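Local structure of toxin PAU_02230 (Photorhabdus asymbiotica subsp. asymbiotica ATCC 43949, 6HV6) at residues W208-L218 against G358-D366. The protein is a bacterial protein toxin, PaTox, modelled here as an alpha/beta region with a six-stranded antiparallel sheet and a long helical extension. The protein carries 1 engineered substitution. Sequence-based numbering, arbitrary orientation.
Sequences WALQSSQDAKL and GRNLNEIID. With EDO (1,2-ethanediol), chain F.
The indole of W208 meets N362 at its edge: OD1 of N362 lies in the ring plane, 2.8 Å from NE1 of W208, and the N-H points almost straight at it (173°). S212 OG sits over one indole face, offset toward the rim, while L361 and I365 approach the ring obliquely. With CG of W208 anti to the backbone N (chi1 174°), the ring extends toward helix 361-365, and CB of W208 packs 3.7 Å from CD1 of L361. The same N362 oxygen also accepts a hydrogen bond from the Q214 amide, with NE2 of Q214 3.1 Å from OD1 of N362. The two amide planes are turned 70° apart, and the two donors reach OD1 from opposite faces of the N362 amide, each above its plane. The other N-H of the Q214 amide goes to S212 OG at 2.9 Å from NE2, and that hydroxyl donates to the backbone O of W208, so the turn between helices 199-211 and 215-224 is tied together by side chains. On the oxygen side of the Q214 amide, a water lies between OE1 of Q214 and OD2 of D366, though its approach to OE1 is too short to be relied on.

Beside this polar cluster, I365 inserts between the two helices of 208-218, its CD1 near W208 and A209, its CG1 near L218, and its CG2 3.7 Å from CD of K217. K217, bent near its end, brings NZ to within 3.4 Å of OD1 of D366 in a long salt bridge, with a weak bond to O of I365. L205, earlier in helix 199-211, touches both L218 and L361 and extends the apolar contact. The chemistry thus joins a buried aliphatic seam to a polar rim: two donors fix the N362 carbonyl, whereas the poorly ordered D366 suggests that the ionic end is held more loosely.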
loop_
_atom_site.group_PDB
_atom_site.type_symbol
_atom_site.label_atom_id
_atom_site.label_comp_id
_atom_site.label_asym_id
_atom_site.label_seq_id
_atom_site.Cartn_x
_atom_site.Cartn_y
_atom_site.Cartn_z
ATOM N N TRP A 208 0.310 -0.638 -18.407
ATOM C CA TRP A 208 0.421 -1.590 -19.510
ATOM C C TRP A 208 -0.618 -2.700 -19.391
ATOM O O TRP A 208 -1.222 -3.109 -20.397
ATOM C CB TRP A 208 1.820 -2.194 -19.570
ATOM C CG TRP A 208 1.868 -3.268 -20.605
ATOM C CD1 TRP A 208 2.148 -4.587 -20.405
ATOM C CD2 TRP A 208 1.563 -3.125 -22.001
ATOM N NE1 TRP A 208 2.059 -5.271 -21.595
ATOM C CE2 TRP A 208 1.702 -4.397 -22.589
ATOM C CE3 TRP A 208 1.194 -2.042 -22.810
ATOM C CZ2 TRP A 208 1.485 -4.618 -23.947
ATOM C CZ3 TRP A 208 0.983 -2.267 -24.173
ATOM C CH2 TRP A 208 1.127 -3.542 -24.719
ATOM N N ALA A 209 -0.824 -3.213 -18.174
ATOM C CA ALA A 209 -1.859 -4.217 -17.949
ATOM C C ALA A 209 -3.209 -3.736 -18.456
ATOM O O ALA A 209 -3.941 -4.480 -19.118
ATOM C CB ALA A 209 -1.956 -4.548 -16.455
ATOM N N LEU A 210 -3.559 -2.486 -18.152
ATOM C CA LEU A 210 -4.860 -1.974 -18.566
ATOM C C LEU A 210 -4.953 -1.876 -20.080
ATOM O O LEU A 210 -6.003 -2.175 -20.660
ATOM C CB LEU A 210 -5.127 -0.614 -17.918
ATOM C CG LEU A 210 -5.661 -0.656 -16.487
ATOM C CD1 LEU A 210 -5.618 0.750 -15.886
ATOM C CD2 LEU A 210 -7.089 -1.189 -16.487
ATOM N N GLN A 211 -3.867 -1.469 -20.741
ATOM C CA GLN A 211 -3.902 -1.319 -22.191
ATOM C C GLN A 211 -3.860 -2.652 -22.929
ATOM O O GLN A 211 -4.150 -2.691 -24.130
ATOM C CB GLN A 211 -2.749 -0.424 -22.648
ATOM C CG GLN A 211 -2.815 0.993 -22.044
ATOM C CD GLN A 211 -1.863 1.973 -22.723
ATOM O OE1 GLN A 211 -1.287 1.677 -23.774
ATOM N NE2 GLN A 211 -1.701 3.148 -22.125
ATOM N N SER A 212 -3.527 -3.744 -22.247
ATOM C CA SER A 212 -3.393 -5.045 -22.886
ATOM C C SER A 212 -4.367 -6.071 -22.316
ATOM O O SER A 212 -4.160 -7.270 -22.498
ATOM C CB SER A 212 -1.959 -5.554 -22.755
ATOM O OG SER A 212 -1.607 -5.662 -21.378
ATOM N N SER A 213 -5.424 -5.626 -21.633
ATOM C CA SER A 213 -6.448 -6.531 -21.094
ATOM C C SER A 213 -5.839 -7.559 -20.148
ATOM O O SER A 213 -6.199 -8.736 -20.172
ATOM C CB SER A 213 -7.222 -7.233 -22.219
ATOM O OG SER A 213 -7.668 -6.299 -23.183
ATOM N N GLN A 214 -4.914 -7.108 -19.296
ATOM C CA GLN A 214 -4.286 -7.958 -18.294
ATOM C C GLN A 214 -4.442 -7.398 -16.889
ATOM O O GLN A 214 -3.754 -7.871 -15.974
ATOM C CB GLN A 214 -2.801 -8.157 -18.614
ATOM C CG GLN A 214 -2.559 -8.996 -19.869
ATOM C CD GLN A 214 -1.084 -9.239 -20.140
ATOM O OE1 GLN A 214 -0.572 -10.343 -19.928
ATOM N NE2 GLN A 214 -0.395 -8.211 -20.613
ATOM N N ASP A 215 -5.334 -6.411 -16.700
ATOM C CA ASP A 215 -5.472 -5.746 -15.410
ATOM C C ASP A 215 -6.017 -6.680 -14.338
ATOM O O ASP A 215 -5.595 -6.603 -13.183
ATOM C CB ASP A 215 -6.359 -4.501 -15.530
ATOM C CG ASP A 215 -7.601 -4.718 -16.406
ATOM O OD1 ASP A 215 -7.466 -5.157 -17.566
ATOM O OD2 ASP A 215 -8.715 -4.422 -15.935
ATOM N N ALA A 216 -6.970 -7.548 -14.684
ATOM C CA ALA A 216 -7.487 -8.488 -13.694
ATOM C C ALA A 216 -6.410 -9.475 -13.260
ATOM O O ALA A 216 -6.264 -9.764 -12.066
ATOM C CB ALA A 216 -8.703 -9.227 -14.248
ATOM N N LYS A 217 -5.642 -9.993 -14.217
ATOM C CA LYS A 217 -4.535 -10.884 -13.895
ATOM C C LYS A 217 -3.510 -10.196 -12.995
ATOM O O LYS A 217 -3.088 -10.752 -11.976
ATOM C CB LYS A 217 -3.881 -11.364 -15.191
ATOM C CG LYS A 217 -2.614 -12.186 -14.993
ATOM C CD LYS A 217 -1.957 -12.431 -16.344
ATOM C CE LYS A 217 -1.677 -13.907 -16.585
ATOM N NZ LYS A 217 -0.690 -14.449 -15.611
ATOM N N LEU A 218 -3.094 -8.983 -13.354
ATOM C CA LEU A 218 -2.088 -8.299 -12.544
ATOM C C LEU A 218 -2.617 -7.966 -11.148
ATOM O O LEU A 218 -1.870 -8.051 -10.168
ATOM C CB LEU A 218 -1.600 -7.034 -13.243
ATOM C CG LEU A 218 -0.568 -6.280 -12.392
ATOM C CD1 LEU A 218 0.666 -7.173 -12.106
ATOM C CD2 LEU A 218 -0.167 -4.977 -13.046
ATOM N N GLY A 358 16.142 -8.149 -17.527
ATOM C CA GLY A 358 15.966 -9.133 -18.576
ATOM C C GLY A 358 14.539 -9.546 -18.857
ATOM O O GLY A 358 14.326 -10.440 -19.683
ATOM N N ARG A 359 13.553 -8.933 -18.204
ATOM C CA ARG A 359 12.150 -9.266 -18.407
ATOM C C ARG A 359 11.409 -8.044 -18.930
ATOM O O ARG A 359 11.568 -6.943 -18.393
ATOM C CB ARG A 359 11.499 -9.761 -17.104
ATOM C CG ARG A 359 12.076 -11.078 -16.569
ATOM C CD ARG A 359 11.020 -11.945 -15.857
ATOM N NE ARG A 359 10.483 -11.326 -14.645
ATOM C CZ ARG A 359 9.542 -11.870 -13.872
ATOM N NH1 ARG A 359 9.025 -13.052 -14.186
ATOM N NH2 ARG A 359 9.109 -11.229 -12.786
ATOM N N ASN A 360 10.608 -8.233 -19.977
ATOM C CA ASN A 360 9.693 -7.187 -20.416
ATOM C C ASN A 360 8.470 -7.149 -19.496
ATOM O O ASN A 360 8.282 -8.007 -18.627
ATOM C CB ASN A 360 9.277 -7.407 -21.872
ATOM C CG ASN A 360 8.637 -8.768 -22.103
ATOM O OD1 ASN A 360 7.699 -9.153 -21.404
ATOM N ND2 ASN A 360 9.148 -9.507 -23.086
ATOM N N LEU A 361 7.628 -6.132 -19.682
ATOM C CA LEU A 361 6.502 -5.980 -18.768
ATOM C C LEU A 361 5.550 -7.164 -18.862
ATOM O O LEU A 361 4.932 -7.540 -17.857
ATOM C CB LEU A 361 5.753 -4.670 -19.028
ATOM C CG LEU A 361 6.458 -3.332 -18.786
ATOM C CD1 LEU A 361 5.426 -2.201 -18.657
ATOM C CD2 LEU A 361 7.360 -3.375 -17.555
ATOM N N ASN A 362 5.434 -7.784 -20.043
ATOM C CA ASN A 362 4.559 -8.946 -20.177
ATOM C C ASN A 362 5.078 -10.118 -19.355
ATOM O O ASN A 362 4.310 -10.791 -18.654
ATOM C CB ASN A 362 4.423 -9.343 -21.646
ATOM C CG ASN A 362 3.320 -8.590 -22.359
ATOM O OD1 ASN A 362 2.447 -7.991 -21.735
ATOM N ND2 ASN A 362 3.342 -8.643 -23.681
ATOM N N GLU A 363 6.383 -10.381 -19.429
ATOM C CA GLU A 363 6.960 -11.485 -18.673
ATOM C C GLU A 363 6.873 -11.238 -17.175
ATOM O O GLU A 363 6.777 -12.193 -16.396
ATOM C CB GLU A 363 8.412 -11.701 -19.100
ATOM C CG GLU A 363 8.558 -12.102 -20.561
ATOM C CD GLU A 363 9.980 -11.979 -21.068
ATOM O OE1 GLU A 363 10.606 -10.923 -20.846
ATOM O OE2 GLU A 363 10.473 -12.946 -21.686
ATOM N N ILE A 364 6.905 -9.971 -16.755
ATOM C CA ILE A 364 6.716 -9.651 -15.343
ATOM C C ILE A 364 5.298 -9.995 -14.906
ATOM O O ILE A 364 5.082 -10.543 -13.815
ATOM C CB ILE A 364 7.045 -8.174 -15.078
ATOM C CG1 ILE A 364 8.528 -7.898 -15.353
ATOM C CG2 ILE A 364 6.678 -7.788 -13.640
ATOM C CD1 ILE A 364 8.889 -6.413 -15.327
ATOM N N ILE A 365 4.310 -9.684 -15.748
ATOM C CA ILE A 365 2.934 -10.102 -15.501
ATOM C C ILE A 365 2.745 -11.603 -15.709
ATOM O O ILE A 365 1.680 -12.140 -15.396
ATOM C CB ILE A 365 1.995 -9.252 -16.387
ATOM C CG1 ILE A 365 2.108 -7.777 -16.022
ATOM C CG2 ILE A 365 0.515 -9.651 -16.243
ATOM C CD1 ILE A 365 1.454 -6.879 -17.032
ATOM N N ASP A 366 3.750 -12.308 -16.213
ATOM C CA ASP A 366 3.670 -13.766 -16.268
ATOM C C ASP A 366 4.726 -14.409 -15.375
ATOM O O ASP A 366 4.686 -14.270 -14.153
ATOM C CB ASP A 366 3.820 -14.267 -17.705
ATOM C CG ASP A 366 2.646 -13.880 -18.578
ATOM O OD1 ASP A 366 1.573 -13.552 -18.025
ATOM O OD2 ASP A 366 2.793 -13.913 -19.820
HETATM C C1 EDO F . -7.799 -8.233 -17.541
HETATM O O1 EDO F . -9.155 -7.792 -17.646
HETATM C C2 EDO F . -7.709 -9.757 -17.529
HETATM O O2 EDO F . -6.427 -10.174 -17.034
HETATM O O HOH W 1 1.350 -11.565 -20.988
#